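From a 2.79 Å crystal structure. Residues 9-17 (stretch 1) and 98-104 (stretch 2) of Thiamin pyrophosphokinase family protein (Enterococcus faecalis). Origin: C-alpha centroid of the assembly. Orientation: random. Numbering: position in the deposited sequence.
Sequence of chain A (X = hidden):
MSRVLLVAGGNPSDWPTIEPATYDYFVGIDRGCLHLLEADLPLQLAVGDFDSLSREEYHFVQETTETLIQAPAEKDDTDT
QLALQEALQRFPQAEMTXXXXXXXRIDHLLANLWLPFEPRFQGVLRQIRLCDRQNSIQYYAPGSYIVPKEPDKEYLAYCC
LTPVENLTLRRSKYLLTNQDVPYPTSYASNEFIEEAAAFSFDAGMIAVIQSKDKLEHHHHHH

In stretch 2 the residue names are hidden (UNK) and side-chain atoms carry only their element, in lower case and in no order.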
# COMPACT_ATOMS: atom_id res chain seq x y z
N GLY A 9 -1.48 16.02 -2.24
CA GLY A 9 -2.38 16.76 -1.38
C GLY A 9 -2.53 16.19 0.01
O GLY A 9 -3.41 16.59 0.77
N GLY A 10 -1.66 15.25 0.35
CA GLY A 10 -1.72 14.60 1.64
C GLY A 10 -1.63 15.62 2.75
O GLY A 10 -1.23 16.76 2.51
N ASN A 11 -2.01 15.23 3.95
CA ASN A 11 -1.76 16.07 5.11
C ASN A 11 -0.25 16.14 5.33
O ASN A 11 0.43 15.10 5.38
CB ASN A 11 -2.47 15.53 6.35
CG ASN A 11 -2.13 16.33 7.61
OD1 ASN A 11 -1.45 17.35 7.55
ND2 ASN A 11 -2.61 15.85 8.76
N PRO A 12 0.29 17.37 5.42
CA PRO A 12 1.71 17.65 5.65
C PRO A 12 2.21 17.06 6.97
O PRO A 12 3.42 16.90 7.16
CB PRO A 12 1.76 19.18 5.72
CG PRO A 12 0.58 19.62 4.94
CD PRO A 12 -0.48 18.61 5.19
N SER A 13 1.29 16.74 7.87
CA SER A 13 1.63 16.12 9.15
C SER A 13 2.36 14.80 8.93
O SER A 13 3.12 14.36 9.78
CB SER A 13 0.37 15.86 9.98
OG SER A 13 -0.23 17.08 10.38
N ASP A 14 2.13 14.18 7.77
CA ASP A 14 2.69 12.87 7.49
C ASP A 14 3.84 12.97 6.53
O ASP A 14 4.27 11.96 5.96
CB ASP A 14 1.64 11.94 6.90
CG ASP A 14 0.44 11.80 7.78
OD1 ASP A 14 0.59 11.94 9.02
OD2 ASP A 14 -0.66 11.56 7.24
N TRP A 15 4.32 14.20 6.34
CA TRP A 15 5.49 14.45 5.52
C TRP A 15 6.74 13.87 6.17
O TRP A 15 6.82 13.72 7.39
CB TRP A 15 5.69 15.95 5.34
CG TRP A 15 4.90 16.61 4.23
CD1 TRP A 15 4.05 16.01 3.33
CD2 TRP A 15 4.92 18.00 3.89
NE1 TRP A 15 3.52 16.95 2.48
CE2 TRP A 15 4.05 18.18 2.79
CE3 TRP A 15 5.58 19.12 4.41
CZ2 TRP A 15 3.83 19.43 2.21
CZ3 TRP A 15 5.36 20.35 3.84
CH2 TRP A 15 4.49 20.50 2.75
N PRO A 16 7.75 13.54 5.35
CA PRO A 16 9.03 13.23 5.95
C PRO A 16 9.61 14.57 6.42
O PRO A 16 9.11 15.63 6.04
CB PRO A 16 9.86 12.73 4.77
CG PRO A 16 8.98 12.77 3.58
CD PRO A 16 7.83 13.64 3.89
N THR A 17 10.64 14.52 7.24
CA THR A 17 11.37 15.72 7.52
C THR A 17 12.01 16.11 6.21
O THR A 17 12.71 15.31 5.60
CB THR A 17 12.43 15.49 8.61
OG1 THR A 17 11.87 15.81 9.88
CG2 THR A 17 13.63 16.38 8.36
N UNK A 98 8.70 12.05 -4.02
CA UNK A 98 7.28 12.34 -3.96
C UNK A 98 6.77 12.24 -2.55
O UNK A 98 6.71 11.16 -1.98
c UNK A 98 6.98 11.49 -6.30
c UNK A 98 6.47 11.40 -4.86
c UNK A 98 6.11 10.69 -7.28
c UNK A 98 4.99 11.76 -4.80
N UNK A 99 6.39 13.36 -1.97
CA UNK A 99 5.77 13.33 -0.66
C UNK A 99 4.29 13.77 -0.73
O UNK A 99 3.86 14.36 -1.72
c UNK A 99 6.32 15.68 0.06
c UNK A 99 6.53 14.20 0.35
c UNK A 99 6.73 16.61 1.17
c UNK A 99 8.00 13.82 0.36
N UNK A 100 3.54 13.43 0.31
CA UNK A 100 2.16 13.86 0.45
C UNK A 100 1.24 12.95 -0.31
O UNK A 100 0.07 13.27 -0.47
N UNK A 101 1.76 11.84 -0.81
CA UNK A 101 0.93 10.84 -1.47
C UNK A 101 0.36 9.91 -0.40
O UNK A 101 0.53 8.69 -0.48
c UNK A 101 1.72 10.06 -2.50
N UNK A 102 -0.32 10.52 0.57
CA UNK A 102 -0.72 9.88 1.83
C UNK A 102 -2.24 9.93 2.07
O UNK A 102 -2.73 9.53 3.13
c UNK A 102 0.05 10.50 3.07
o UNK A 102 -0.26 11.89 3.24
c UNK A 102 1.56 10.34 2.91
N UNK A 103 -2.98 10.41 1.08
CA UNK A 103 -4.42 10.55 1.21
C UNK A 103 -5.20 9.38 1.81
O UNK A 103 -6.33 9.59 2.30
N UNK A 104 -4.64 8.16 1.77
CA UNK A 104 -5.29 7.00 2.36
C UNK A 104 -5.99 6.01 1.43
O UNK A 104 -6.38 4.93 1.85

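Position 98 carries four side-chain carbons, forked at the first, with one arm two carbons long. That pattern is isoleucine, since leucine would fork one atom later. Its side chain stays out of reach of stretch 1, so Ile 98 belongs to the strand and to the buried interior rather than to this contact.

Position 99 repeats the pattern: four carbons, a fork at the first, one arm of two. Here the CA-to-CB bond points toward stretch 1, and each arm finds a partner. The end of the longer arm sits over the face of the Trp 15 indole, and the single-carbon arm meets the ring of Pro 16. The residue is again isoleucine. With chi1 in p and chi2 in t, Ile 99 places CD1 3.3 Å from the centroid of the five-membered ring of Trp 15 and only 2° off the ring normal, a CH-pi contact, while its CG2 lies 3.5 Å from CG of Pro 16. The fork at CB sets CD1 over Trp 15 while CG2 lies against Pro 16.

Position 100 has no side-chain atom, and its phi of 83° by itself favours glycine. An ideal CB would point toward stretch 1, 3.4 Å from NE1 of Trp 15, which is close but not by itself prohibitive. The residue is glycine, and CA of Gly 100 lies 3.9 Å from NE1 of Trp 15, at the edge of the indole near its plane. Its carbonyl also works, with O of Gly 100 accepting a weak hydrogen bond from N of Gly 10 at 2.8 Å.

Position 101 shows one side-chain carbon, which means alanine. The CA-to-CB bond of Ala 101 points away, and it makes no contact with stretch 1.

Position 102 has a first carbon bearing one oxygen and one carbon, the mark of threonine. The CA-to-CB bond points toward stretch 1, and the oxygen approaches the backbone of Gly 10. In Thr 102, chi1 in p brings OG1 3.5 Å from CA of Gly 10; OD2 of Asp 14 stands farther off, 4.0 Å from OG1 of Thr 102.

Position 103 lacks side-chain atoms and is glycine, although an ideal CB would have room beside stretch 1. Gly 103 brushes the contact, its N 4.4 Å from CA of Gly 10.

Position 104 is also bare. At a phi of 103° and a psi of -10°, a CB would jam against the preceding carbonyl O, so the backbone alone calls for glycine. Gly 104 does not touch stretch 1.

The contact rests on two patches. Ile 99 fills the apolar one, against Trp 15 and Pro 16. The other is a close backbone approach, with CA of Gly 10 4.1 Å from CA of Gly 100; an ideal CB on Gly 10 would clash with O of Gly 100 at 2.4 Å and with OG1 of Thr 102 at 2.2 Å. The rule is branched carbon against rings and, at Gly 10, no side chain where the two backbones come close.

Stretch 2 (98-104) IIGATGG
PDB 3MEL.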